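Local coordinates for family 88 glycosyl hydrolase (Bacteroides thetaiotaomicron, PDB 5NOA), which is probably a glycoside hydrolase that removes terminal unsaturated galacturonyl units from rhamnogalacturonan fragments, at residues M66-L71 with A367-V372; Y117-Q122 with L162-P167; V168-Y173 with L180-L185; G291-T296 with V361-L366. All coordinates share one frame; numbering follows the deposited sequence. Where two conformers were deposited one is given.

Interaction 1 (M66-L71 with A367-V372)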
loop_
_atom_site.group_PDB
_atom_site.type_symbol
_atom_site.label_atom_id
_atom_site.label_comp_id
_atom_site.label_asym_id
_atom_site.label_seq_id
_atom_site.Cartn_x
_atom_site.Cartn_y
_atom_site.Cartn_z
ATOM N N MET A 66 2.273 -1.637 11.944
ATOM C CA MET A 66 1.018 -1.511 12.635
ATOM C C MET A 66 0.130 -2.707 12.390
ATOM O O MET A 66 -0.499 -3.216 13.343
ATOM C CB MET A 66 0.310 -0.209 12.315
ATOM C CG MET A 66 1.003 1.018 12.902
ATOM S SD MET A 66 1.389 0.990 14.680
ATOM C CE MET A 66 -0.230 0.863 15.416
ATOM N N GLU A 67 0.082 -3.208 11.154
ATOM C CA GLU A 67 -0.665 -4.425 10.881
ATOM C C GLU A 67 -0.174 -5.590 11.746
ATOM O O GLU A 67 -0.986 -6.352 12.294
ATOM C CB GLU A 67 -0.566 -4.775 9.399
ATOM C CG GLU A 67 -1.589 -5.768 8.917
ATOM C CD GLU A 67 -2.954 -5.178 8.668
ATOM O OE1 GLU A 67 -3.883 -5.973 8.513
ATOM O OE2 GLU A 67 -3.098 -3.939 8.583
ATOM N N ALA A 68 1.147 -5.755 11.801
ATOM C CA ALA A 68 1.720 -6.830 12.615
ATOM C C ALA A 68 1.374 -6.666 14.108
ATOM O O ALA A 68 1.123 -7.652 14.780
ATOM C CB ALA A 68 3.229 -6.883 12.406
ATOM N N TYR A 69 1.337 -5.428 14.597
ATOM C CA TYR A 69 0.936 -5.173 15.972
ATOM C C TYR A 69 -0.520 -5.535 16.177
ATOM O O TYR A 69 -0.880 -6.172 17.165
ATOM C CB TYR A 69 1.195 -3.711 16.373
ATOM C CG TYR A 69 0.763 -3.470 17.784
ATOM C CD1 TYR A 69 1.425 -4.097 18.826
ATOM C CD2 TYR A 69 -0.375 -2.731 18.076
ATOM C CE1 TYR A 69 1.013 -3.928 20.121
ATOM C CE2 TYR A 69 -0.802 -2.563 19.403
ATOM C CZ TYR A 69 -0.101 -3.177 20.404
ATOM O OH TYR A 69 -0.522 -3.016 21.699
ATOM N N PHE A 70 -1.389 -5.124 15.257
ATOM C CA PHE A 70 -2.811 -5.478 15.380
ATOM C C PHE A 70 -3.006 -6.996 15.403
ATOM O O PHE A 70 -3.888 -7.509 16.104
ATOM C CB PHE A 70 -3.631 -4.910 14.230
ATOM C CG PHE A 70 -3.647 -3.427 14.154
ATOM C CD1 PHE A 70 -3.396 -2.620 15.248
ATOM C CD2 PHE A 70 -3.903 -2.821 12.933
ATOM C CE1 PHE A 70 -3.424 -1.245 15.140
ATOM C CE2 PHE A 70 -3.941 -1.448 12.827
ATOM C CZ PHE A 70 -3.704 -0.660 13.934
ATOM N N LEU A 71 -2.226 -7.728 14.613
ATOM C CA LEU A 71 -2.346 -9.188 14.561
ATOM C C LEU A 71 -1.802 -9.867 15.803
ATOM O O LEU A 71 -2.443 -10.780 16.317
ATOM C CB LEU A 71 -1.618 -9.737 13.334
ATOM C CG LEU A 71 -1.797 -11.221 13.082
ATOM C CD1 LEU A 71 -3.120 -11.460 12.382
ATOM C CD2 LEU A 71 -0.661 -11.764 12.214
ATOM N N ALA A 367 0.759 -8.767 3.554
ATOM C CA ALA A 367 0.405 -10.059 2.949
ATOM C C ALA A 367 0.410 -11.171 3.978
ATOM O O ALA A 367 -0.513 -11.988 4.021
ATOM C CB ALA A 367 1.352 -10.360 1.839
ATOM N N ALA A 368 1.452 -11.218 4.797
ATOM C CA ALA A 368 1.570 -12.287 5.795
ATOM C C ALA A 368 0.482 -12.206 6.849
ATOM O O ALA A 368 -0.092 -13.231 7.246
ATOM C CB ALA A 368 2.942 -12.252 6.427
ATOM N N CYS A 369 0.186 -10.995 7.321
ATOM C CA CYS A 369 -0.826 -10.858 8.346
ATOM C C CYS A 369 -2.176 -11.330 7.812
ATOM O O CYS A 369 -2.949 -11.982 8.538
ATOM C CB CYS A 369 -0.904 -9.432 8.843
ATOM S SG CYS A 369 0.500 -8.900 9.869
ATOM N N GLU A 370 -2.505 -10.925 6.598
ATOM C CA GLU A 370 -3.787 -11.318 6.030
ATOM C C GLU A 370 -3.853 -12.825 5.788
ATOM O O GLU A 370 -4.929 -13.416 5.928
ATOM C CB GLU A 370 -4.107 -10.522 4.771
ATOM C CG GLU A 370 -5.575 -10.548 4.417
ATOM C CD GLU A 370 -6.487 -9.936 5.475
ATOM O OE1 GLU A 370 -6.076 -9.025 6.255
ATOM O OE2 GLU A 370 -7.637 -10.372 5.552
ATOM N N ARG A 371 -2.718 -13.433 5.481
ATOM C CA ARG A 371 -2.686 -14.883 5.368
ATOM C C ARG A 371 -2.996 -15.572 6.677
ATOM O O ARG A 371 -3.716 -16.565 6.692
ATOM C CB ARG A 371 -1.332 -15.357 4.857
ATOM C CG ARG A 371 -1.326 -16.862 4.690
ATOM C CD ARG A 371 -0.262 -17.349 3.800
ATOM N NE ARG A 371 -0.401 -18.768 3.511
ATOM C CZ ARG A 371 -1.223 -19.295 2.605
ATOM N NH1 ARG A 371 -2.003 -18.573 1.847
ATOM N NH2 ARG A 371 -1.236 -20.607 2.453
ATOM N N VAL A 372 -2.443 -15.073 7.784
ATOM C CA VAL A 372 -2.780 -15.645 9.091
ATOM C C VAL A 372 -4.278 -15.612 9.321
ATOM O O VAL A 372 -4.866 -16.604 9.778
ATOM C CB VAL A 372 -2.027 -14.921 10.220
ATOM C CG1 VAL A 372 -2.543 -15.347 11.594
ATOM C CG2 VAL A 372 -0.555 -15.169 10.121
#
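E67 and E370 each aim their OE1 oxygen at the same guanidinium nitrogen, NH1 of R373, and both form a salt bridge with it. E67 OE1 and E370 OE1 lie 4.4 Å apart, and the arginine between them probably screens the repulsion of the two acids; E370 is steadied further by N304, which binds its OE2. CG of E67, anti to the backbone N (chi1 -164°), rests against the other helix, 3.7 Å from C369 CB, and the bend at chi2 (79°) then turns the carboxylate toward R373.

Beside the acids the contact turns apolar. C369 suits the spot because its side chain is short and unbranched, so the large, polarisable sulphur can lie on the helix backbone: SG sits 3.6 Å from A68 CA, where the single methyl of A68 allows the close approach. L71 spreads its fork over the cysteine and V372, CD2 being 3.9 Å from C369 SG and 4.0 Å from V372 CB. An alanine in place of L71 would probably open a gap over C369 SG and leave V372 without its partner in 66-71.

The segments 66-71 and 367-372 run nearly parallel, at 23° with axes 9.6 Å apart; they belong to helices 56-72 and 358-377, as expected of neighbours in the inner ring of an (alpha/alpha)6 barrel, the fold of six-hairpin glycosidases.

Interaction 2 (Y117-Q122 with L162-P167)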
loop_
_atom_site.group_PDB
_atom_site.type_symbol
_atom_site.label_atom_id
_atom_site.label_comp_id
_atom_site.label_asym_id
_atom_site.label_seq_id
_atom_site.Cartn_x
_atom_site.Cartn_y
_atom_site.Cartn_z
ATOM N N TYR A 117 3.921 12.646 1.759
ATOM C CA TYR A 117 4.094 13.220 3.084
ATOM C C TYR A 117 2.847 13.157 3.927
ATOM O O TYR A 117 2.780 13.802 5.001
ATOM C CB TYR A 117 4.684 14.638 3.017
ATOM C CG TYR A 117 6.166 14.701 3.209
ATOM C CD1 TYR A 117 6.769 14.131 4.328
ATOM C CD2 TYR A 117 6.941 15.380 2.287
ATOM C CE1 TYR A 117 8.145 14.242 4.518
ATOM C CE2 TYR A 117 8.303 15.494 2.473
ATOM C CZ TYR A 117 8.893 14.929 3.589
ATOM O OH TYR A 117 10.255 15.008 3.739
ATOM N N GLN A 118 1.862 12.373 3.496
ATOM C CA GLN A 118 0.625 12.202 4.234
ATOM C C GLN A 118 0.350 10.777 4.678
ATOM O O GLN A 118 -0.468 10.559 5.559
ATOM C CB GLN A 118 -0.528 12.735 3.390
ATOM C CG GLN A 118 -0.394 14.211 3.035
ATOM C CD GLN A 118 -1.473 14.695 2.116
ATOM O OE1 GLN A 118 -2.084 13.907 1.398
ATOM N NE2 GLN A 118 -1.701 16.019 2.087
ATOM N N ILE A 119 1.040 9.798 4.080
ATOM C CA ILE A 119 0.846 8.432 4.528
ATOM C C ILE A 119 1.216 8.262 5.985
ATOM O O ILE A 119 0.619 7.425 6.681
ATOM C CB ILE A 119 1.544 7.413 3.606
ATOM C CG1 ILE A 119 1.598 6.003 4.253
ATOM C CG2 ILE A 119 2.926 7.862 3.178
ATOM C CD1 ILE A 119 2.047 4.884 3.319
ATOM N N CYS A 120 2.166 9.041 6.499
ATOM C CA CYS A 120 2.460 8.988 7.937
ATOM C C CYS A 120 1.203 9.177 8.804
ATOM O O CYS A 120 1.125 8.623 9.887
ATOM C CB CYS A 120 3.539 10.013 8.282
ATOM S SG CYS A 120 3.124 11.729 7.960
ATOM N N PHE A 121 0.247 9.970 8.324
ATOM C CA PHE A 121 -0.976 10.200 9.064
ATOM C C PHE A 121 -1.750 8.922 9.325
ATOM O O PHE A 121 -2.513 8.873 10.297
ATOM C CB PHE A 121 -1.889 11.209 8.338
ATOM C CG PHE A 121 -1.283 12.570 8.017
ATOM C CD1 PHE A 121 -0.203 13.082 8.709
ATOM C CD2 PHE A 121 -1.888 13.378 7.041
ATOM C CE1 PHE A 121 0.287 14.359 8.416
ATOM C CE2 PHE A 121 -1.419 14.626 6.759
ATOM C CZ PHE A 121 -0.327 15.126 7.442
ATOM N N GLN A 122 -1.594 7.905 8.460
ATOM C CA GLN A 122 -2.254 6.623 8.727
ATOM C C GLN A 122 -1.805 6.038 10.058
ATOM O O GLN A 122 -2.608 5.531 10.856
ATOM C CB GLN A 122 -1.983 5.611 7.628
ATOM C CG GLN A 122 -2.489 6.035 6.263
ATOM C CD GLN A 122 -2.340 4.948 5.217
ATOM O OE1 GLN A 122 -2.493 3.751 5.531
ATOM N NE2 GLN A 122 -2.097 5.331 3.966
ATOM N N LEU A 162 -2.818 6.740 -4.144
ATOM C CA LEU A 162 -4.032 6.154 -3.664
ATOM C C LEU A 162 -3.817 5.358 -2.386
ATOM O O LEU A 162 -4.602 5.477 -1.436
ATOM C CB LEU A 162 -4.697 5.361 -4.777
ATOM C CG LEU A 162 -5.113 6.206 -5.995
ATOM C CD1 LEU A 162 -5.849 5.338 -6.975
ATOM C CD2 LEU A 162 -5.931 7.419 -5.640
ATOM N N TYR A 163 -2.763 4.542 -2.315
ATOM C CA TYR A 163 -2.462 3.897 -1.023
ATOM C C TYR A 163 -2.074 4.904 0.033
ATOM O O TYR A 163 -2.410 4.773 1.202
ATOM C CB TYR A 163 -1.321 2.894 -1.162
ATOM C CG TYR A 163 -1.004 2.104 0.103
ATOM C CD1 TYR A 163 -1.685 0.961 0.392
ATOM C CD2 TYR A 163 -0.070 2.540 1.013
ATOM C CE1 TYR A 163 -1.412 0.242 1.517
ATOM C CE2 TYR A 163 0.204 1.840 2.174
ATOM C CZ TYR A 163 -0.455 0.688 2.426
ATOM O OH TYR A 163 -0.240 -0.048 3.555
ATOM N N MET A 164 -1.315 5.923 -0.370
ATOM C CA MET A 164 -0.760 6.861 0.611
ATOM C C MET A 164 -1.867 7.612 1.320
ATOM O O MET A 164 -1.762 7.841 2.525
ATOM C CB MET A 164 0.182 7.884 -0.035
ATOM C CG MET A 164 1.361 7.349 -0.802
ATOM S SD MET A 164 2.285 6.089 0.034
ATOM C CE MET A 164 3.227 5.357 -1.301
ATOM N N VAL A 165 -2.922 8.003 0.587
ATOM C CA VAL A 165 -3.866 8.964 1.116
ATOM C C VAL A 165 -5.284 8.437 1.272
ATOM O O VAL A 165 -5.988 8.886 2.176
ATOM C CB VAL A 165 -3.867 10.318 0.373
ATOM C CG1 VAL A 165 -4.469 11.404 1.236
ATOM C CG2 VAL A 165 -2.467 10.722 -0.022
ATOM N N MET A 166 -5.752 7.499 0.455
ATOM C CA MET A 166 -7.144 7.074 0.639
ATOM C C MET A 166 -7.420 6.621 2.051
ATOM O O MET A 166 -8.434 7.013 2.607
ATOM C CB MET A 166 -7.564 6.003 -0.346
ATOM C CG MET A 166 -7.609 6.450 -1.790
ATOM S SD MET A 166 -8.421 5.304 -2.907
ATOM C CE MET A 166 -7.513 3.805 -2.599
ATOM N N PRO A 167 -6.549 5.798 2.666
ATOM C CA PRO A 167 -6.836 5.357 4.043
ATOM C C PRO A 167 -6.717 6.451 5.084
ATOM O O PRO A 167 -7.303 6.329 6.169
ATOM C CB PRO A 167 -5.832 4.218 4.282
ATOM C CG PRO A 167 -5.376 3.837 2.884
ATOM C CD PRO A 167 -5.353 5.131 2.143
#
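Q122 spends both amide hydrogens on consecutive carbonyls of the facing helix: NE2 donates to Y163 O at 2.8 Å and to M164 O at 2.9 Å. The first oxygen is met in its carbonyl plane, though the N-H is bent (131°); the second bond is straighter at the hydrogen (154°), but NE2 stands above the M164 carbonyl plane. P167 probably explains the first of these bonds: a proline nitrogen has no hydrogen to give the preceding turn, so the helix kinks there. The carboxamide also lies on the proline ring, with Q122 OE1 3.6 Å from P167 CB.

The backbones come very close where I119 faces M164, and I119 CA sets a C-H against M164 O at 3.3 Å. From there the extended I119 chain carries CD1 to the edge of the Y163 ring, 3.7 Å from CE2, while the Y163 hydroxyl bonds to T63. On the other flank Q118 OE1 touches both methyls of V165, and its NE2 is held by Q147 and by V112 O.

The arrangement is a proline-kinked helix in which a side-chain amide from a neighbouring helix binds the carbonyl that the proline leaves without its usual backbone donor, in an all-helical barrel of the six-hairpin type.

Interaction 3 (V168-Y173 with L180-L185); sequences VMTKLY and LYLEKL
Y173 and L182 meet nearly at right angles, the leucine standing on the tyrosine ring. L182 CD1 lies 3.5 Å from the centroid of the Y173 ring and only 5° from its normal, a CH-pi contact centred on the face, while CD2 turns back to Y173 CB. The ring is set out for this by its first torsion, which puts CG anti to the backbone N (chi1 175°). P244 touches both partners.

A second CH-pi contact has the ring on the other helix: L172 CB sits 3.8 Å from the centroid of Y181, shifted toward the rim, and L172 CD1 reaches CE1 at 3.6 Å. Tyrosine fits here because its face is apolar while its OH finds a polar partner, bonding to E145.

These pairs hold together an alpha-alpha hairpin, the building unit of a six-hairpin barrel, made of helices 160-176 and 180-196, whose segments here run antiparallel at 165°.

M169 fills the middle by folding up. Bends at chi2 and chi3 bring its CE to 3.5 Å from Y181 O and against K184 CB, a curl that an unbranched, flexible chain makes easily. Its CB meets L185 CB at 4.0 Å, and alongside, T170 CG2 touches L185 CD2.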
loop_
_atom_site.group_PDB
_atom_site.type_symbol
_atom_site.label_atom_id
_atom_site.label_comp_id
_atom_site.label_asym_id
_atom_site.label_seq_id
_atom_site.Cartn_x
_atom_site.Cartn_y
_atom_site.Cartn_z
ATOM N N VAL A 168 -6.030 7.549 4.778
ATOM C CA VAL A 168 -6.056 8.719 5.649
ATOM C C VAL A 168 -7.470 9.257 5.749
ATOM O O VAL A 168 -7.941 9.630 6.818
ATOM C CB VAL A 168 -5.105 9.824 5.143
ATOM C CG1 VAL A 168 -5.247 11.109 5.982
ATOM C CG2 VAL A 168 -3.658 9.369 5.203
ATOM N N MET A 169 -8.150 9.283 4.612
ATOM C CA MET A 169 -9.509 9.840 4.562
ATOM C C MET A 169 -10.471 9.026 5.397
ATOM O O MET A 169 -11.269 9.563 6.171
ATOM C CB MET A 169 -9.998 9.952 3.124
ATOM C CG MET A 169 -9.048 10.672 2.164
ATOM S SD MET A 169 -8.604 12.350 2.622
ATOM C CE MET A 169 -9.960 13.248 1.874
ATOM N N THR A 170 -10.390 7.700 5.263
ATOM C CA THR A 170 -11.290 6.836 6.018
ATOM C C THR A 170 -10.925 6.832 7.508
ATOM O O THR A 170 -11.825 6.821 8.364
ATOM C CB THR A 170 -11.320 5.422 5.433
ATOM O OG1 THR A 170 -9.998 4.945 5.229
ATOM C CG2 THR A 170 -12.033 5.366 4.104
ATOM N N LYS A 171 -9.638 6.803 7.861
ATOM C CA LYS A 171 -9.236 6.791 9.279
ATOM C C LYS A 171 -9.660 8.088 9.938
ATOM O O LYS A 171 -10.177 8.083 11.059
ATOM C CB LYS A 171 -7.758 6.532 9.404
ATOM C CG LYS A 171 -7.371 5.107 9.059
ATOM C CD LYS A 171 -5.853 4.941 9.050
ATOM C CE LYS A 171 -5.419 3.594 8.542
ATOM N NZ LYS A 171 -5.685 2.510 9.512
ATOM N N LEU A 172 -9.455 9.219 9.261
ATOM C CA LEU A 172 -9.844 10.480 9.870
ATOM C C LEU A 172 -11.349 10.656 9.932
ATOM O O LEU A 172 -11.842 11.264 10.868
ATOM C CB LEU A 172 -9.148 11.676 9.206
ATOM C CG LEU A 172 -7.620 11.752 9.465
ATOM C CD1 LEU A 172 -7.081 12.918 8.649
ATOM C CD2 LEU A 172 -7.295 11.968 10.936
ATOM N N TYR A 173 -12.058 10.094 8.954
ATOM C CA TYR A 173 -13.523 10.069 9.083
ATOM C C TYR A 173 -13.950 9.355 10.349
ATOM O O TYR A 173 -14.797 9.827 11.103
ATOM C CB TYR A 173 -14.210 9.452 7.860
ATOM C CG TYR A 173 -15.679 9.339 8.104
ATOM C CD1 TYR A 173 -16.481 10.475 8.002
ATOM C CD2 TYR A 173 -16.254 8.171 8.585
ATOM C CE1 TYR A 173 -17.813 10.442 8.294
ATOM C CE2 TYR A 173 -17.575 8.118 8.913
ATOM C CZ TYR A 173 -18.371 9.256 8.752
ATOM O OH TYR A 173 -19.685 9.189 9.059
ATOM N N LEU A 180 -17.056 15.431 5.114
ATOM C CA LEU A 180 -16.258 15.949 4.031
ATOM C C LEU A 180 -15.117 14.999 3.660
ATOM O O LEU A 180 -14.773 14.912 2.494
ATOM C CB LEU A 180 -15.750 17.355 4.356
ATOM C CG LEU A 180 -15.058 18.079 3.220
ATOM C CD1 LEU A 180 -16.018 18.361 2.058
ATOM C CD2 LEU A 180 -14.463 19.374 3.744
ATOM N N TYR A 181 -14.544 14.301 4.643
ATOM C CA TYR A 181 -13.486 13.315 4.322
ATOM C C TYR A 181 -13.940 12.289 3.295
ATOM O O TYR A 181 -13.167 11.906 2.426
ATOM C CB TYR A 181 -12.996 12.609 5.588
ATOM C CG TYR A 181 -12.065 13.425 6.448
ATOM C CD1 TYR A 181 -10.750 13.600 6.073
ATOM C CD2 TYR A 181 -12.489 14.022 7.640
ATOM C CE1 TYR A 181 -9.881 14.353 6.849
ATOM C CE2 TYR A 181 -11.625 14.773 8.400
ATOM C CZ TYR A 181 -10.320 14.926 7.999
ATOM O OH TYR A 181 -9.426 15.643 8.746
ATOM N N LEU A 182 -15.185 11.842 3.414
ATOM C CA LEU A 182 -15.680 10.821 2.500
ATOM C C LEU A 182 -16.118 11.371 1.157
ATOM O O LEU A 182 -16.009 10.698 0.133
ATOM C CB LEU A 182 -16.763 9.968 3.182
ATOM C CG LEU A 182 -16.334 9.314 4.498
ATOM C CD1 LEU A 182 -17.480 8.466 5.054
ATOM C CD2 LEU A 182 -15.068 8.503 4.348
ATOM N N GLU A 183 -16.568 12.616 1.151
ATOM C CA GLU A 183 -16.855 13.284 -0.100
ATOM C C GLU A 183 -15.588 13.530 -0.921
ATOM O O GLU A 183 -15.533 13.287 -2.143
ATOM C CB GLU A 183 -17.572 14.596 0.149
ATOM C CG GLU A 183 -17.830 15.442 -1.077
ATOM C CD GLU A 183 -18.592 14.740 -2.179
ATOM O OE1 GLU A 183 -19.572 13.970 -1.881
ATOM O OE2 GLU A 183 -18.190 14.998 -3.364
ATOM N N LYS A 184 -14.561 14.004 -0.250
ATOM C CA LYS A 184 -13.285 14.273 -0.911
ATOM C C LYS A 184 -12.521 13.015 -1.281
ATOM O O LYS A 184 -11.825 13.021 -2.300
ATOM C CB LYS A 184 -12.481 15.265 -0.067
ATOM C CG LYS A 184 -13.100 16.667 -0.072
ATOM C CD LYS A 184 -12.789 17.413 -1.358
ATOM C CE LYS A 184 -13.444 18.781 -1.410
ATOM N NZ LYS A 184 -13.048 19.510 -2.637
ATOM N N LEU A 185 -12.647 11.947 -0.489
ATOM C CA LEU A 185 -12.107 10.651 -0.936
ATOM C C LEU A 185 -12.639 10.352 -2.331
ATOM O O LEU A 185 -11.894 9.984 -3.249
ATOM C CB LEU A 185 -12.549 9.571 0.061
ATOM C CG LEU A 185 -12.323 8.114 -0.369
ATOM C CD1 LEU A 185 -10.879 7.823 -0.599
ATOM C CD2 LEU A 185 -12.932 7.215 0.673
#

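Interaction 4 (G291-T296 with V361-L366)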
loop_
_atom_site.group_PDB
_atom_site.type_symbol
_atom_site.label_atom_id
_atom_site.label_comp_id
_atom_site.label_asym_id
_atom_site.label_seq_id
_atom_site.Cartn_x
_atom_site.Cartn_y
_atom_site.Cartn_z
ATOM N N GLY A 291 5.173 -5.457 -5.571
ATOM C CA GLY A 291 3.842 -5.592 -6.228
ATOM C C GLY A 291 3.153 -6.862 -5.817
ATOM O O GLY A 291 2.035 -6.846 -5.330
ATOM N N THR A 292 3.859 -7.973 -5.968
ATOM C CA THR A 292 3.330 -9.249 -5.600
ATOM C C THR A 292 2.791 -9.256 -4.174
ATOM O O THR A 292 1.706 -9.792 -3.908
ATOM C CB THR A 292 4.406 -10.341 -5.743
ATOM O OG1 THR A 292 4.877 -10.352 -7.085
ATOM C CG2 THR A 292 3.930 -11.742 -5.379
ATOM N N ALA A 293 3.528 -8.716 -3.227
ATOM C CA ALA A 293 3.090 -8.701 -1.819
ATOM C C ALA A 293 1.827 -7.875 -1.629
ATOM O O ALA A 293 0.910 -8.271 -0.948
ATOM C CB ALA A 293 4.218 -8.200 -0.915
ATOM N N PHE A 294 1.775 -6.690 -2.231
ATOM C CA PHE A 294 0.568 -5.879 -2.138
ATOM C C PHE A 294 -0.620 -6.616 -2.742
ATOM O O PHE A 294 -1.723 -6.510 -2.225
ATOM C CB PHE A 294 0.729 -4.514 -2.812
ATOM C CG PHE A 294 1.537 -3.498 -2.029
ATOM C CD1 PHE A 294 1.192 -3.161 -0.729
ATOM C CD2 PHE A 294 2.621 -2.875 -2.595
ATOM C CE1 PHE A 294 1.916 -2.231 0.009
ATOM C CE2 PHE A 294 3.351 -1.918 -1.882
ATOM C CZ PHE A 294 2.995 -1.617 -0.571
ATOM N N PHE A 295 -0.423 -7.310 -3.863
ATOM C CA PHE A 295 -1.516 -8.069 -4.459
ATOM C C PHE A 295 -1.954 -9.215 -3.555
ATOM O O PHE A 295 -3.146 -9.518 -3.482
ATOM C CB PHE A 295 -1.133 -8.619 -5.832
ATOM C CG PHE A 295 -0.849 -7.567 -6.883
ATOM C CD1 PHE A 295 -1.641 -6.444 -7.044
ATOM C CD2 PHE A 295 0.173 -7.765 -7.783
ATOM C CE1 PHE A 295 -1.394 -5.522 -8.045
ATOM C CE2 PHE A 295 0.428 -6.841 -8.775
ATOM C CZ PHE A 295 -0.348 -5.711 -8.910
ATOM N N THR A 296 -1.004 -9.874 -2.908
ATOM C CA THR A 296 -1.310 -10.991 -2.043
ATOM C C THR A 296 -2.108 -10.504 -0.847
ATOM O O THR A 296 -3.052 -11.175 -0.425
ATOM C CB THR A 296 -0.038 -11.692 -1.623
ATOM O OG1 THR A 296 0.693 -12.080 -2.776
ATOM C CG2 THR A 296 -0.245 -12.927 -0.808
ATOM N N VAL A 361 9.242 -4.550 2.913
ATOM C CA VAL A 361 8.960 -5.248 4.173
ATOM C C VAL A 361 7.547 -4.928 4.616
ATOM O O VAL A 361 6.803 -5.829 5.041
ATOM C CB VAL A 361 9.994 -4.872 5.254
ATOM C CG1 VAL A 361 9.578 -5.334 6.645
ATOM C CG2 VAL A 361 11.383 -5.386 4.861
ATOM N N GLY A 362 7.155 -3.655 4.524
ATOM C CA GLY A 362 5.786 -3.304 4.866
ATOM C C GLY A 362 4.756 -4.103 4.071
ATOM O O GLY A 362 3.798 -4.642 4.642
ATOM N N ALA A 363 4.944 -4.178 2.754
ATOM C CA ALA A 363 4.037 -4.935 1.907
ATOM C C ALA A 363 3.996 -6.416 2.273
ATOM O O ALA A 363 2.923 -7.038 2.317
ATOM C CB ALA A 363 4.439 -4.756 0.441
ATOM N N PHE A 364 5.191 -6.979 2.524
ATOM C CA PHE A 364 5.281 -8.377 2.914
ATOM C C PHE A 364 4.495 -8.621 4.205
ATOM O O PHE A 364 3.765 -9.611 4.339
ATOM C CB PHE A 364 6.749 -8.789 3.049
ATOM C CG PHE A 364 6.932 -10.251 3.298
ATOM C CD1 PHE A 364 6.758 -10.785 4.577
ATOM C CD2 PHE A 364 7.269 -11.093 2.253
ATOM C CE1 PHE A 364 6.893 -12.143 4.767
ATOM C CE2 PHE A 364 7.430 -12.437 2.455
ATOM C CZ PHE A 364 7.228 -12.944 3.712
ATOM N N LEU A 365 4.672 -7.741 5.192
ATOM C CA LEU A 365 3.953 -7.876 6.445
ATOM C C LEU A 365 2.455 -7.820 6.252
ATOM O O LEU A 365 1.718 -8.605 6.856
ATOM C CB LEU A 365 4.388 -6.810 7.436
ATOM C CG LEU A 365 5.816 -6.973 7.976
ATOM C CD1 LEU A 365 6.207 -5.739 8.765
ATOM C CD2 LEU A 365 5.966 -8.194 8.847
ATOM N N LEU A 366 1.978 -6.928 5.372
ATOM C CA LEU A 366 0.531 -6.908 5.076
ATOM C C LEU A 366 0.048 -8.256 4.545
ATOM O O LEU A 366 -0.943 -8.829 5.000
ATOM C CB LEU A 366 0.195 -5.822 4.065
ATOM C CG LEU A 366 0.379 -4.390 4.495
ATOM C CD1 LEU A 366 0.024 -3.494 3.316
ATOM C CD2 LEU A 366 -0.487 -4.040 5.680
#
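Two nearly parallel helices of the barrel interior, 289-304 and 358-377, come together here through A293 and A363, whose methyls point at each other across a narrow interface. The segment axes are 7.8 Å apart, a closeness that suits alanine: A293 CB is 3.7 Å from A363 CB and lies equally near the carbonyl group of A363, so that a methyl rests directly on the opposite backbone. The same A293 CB is 3.8 Å from F364 N, one residue further along.

F294 flanks this pair. Its CG lies beside the backbone N (chi1 -76°), which swings the ring over to the other helix with one face covering the A363 methyl. A363 CB stands 3.5 Å from the centroid of the F294 ring and 10° off its normal, a CH-pi contact over the middle of the face. At the ring's edge L366 CD1 approaches F294 CE1 at 4.0 Å. Phenylalanine suits the place because one flat apolar ring serves both neighbours, the methyl with its face and the leucine with its rim. An alanine in place of F294 would probably open a gap over the A363 methyl and take away an aromatic side chain from beside L366 CD1.

Such parallel inner helices are a hallmark of the (alpha/alpha)6 barrel, and the F294 ring links this pair onward by meeting W231 of helix 226-242. On the other helix F364 directs its ring outward instead, against I36 and V40 of helix 29-47 and L324 of helix 310-328. Within helix 289-304, T296 OG1 donates to T292 O at 2.7 Å.

Interactions 1 and 4 share helix 358-377 and have centres about 11 Å apart; E67 and A367 of the first touch residues of the second. Interactions 2 and 3 share helix 160-176, again with centres about 11 Å apart, V168 packing on Q118 and Q122. The two pairs meet where Y163 OH lies 3.5 Å from L366 CD1, while interaction 3 sits about 24 Å between centres from interactions 1 and 4. Along the chain, interactions 2, 3 and 4 follow in that order, all between the two segments of interaction 1. Joining helix 56-72 to helix 358-377, interaction 1 brings early and late chain together, closing the helical ring.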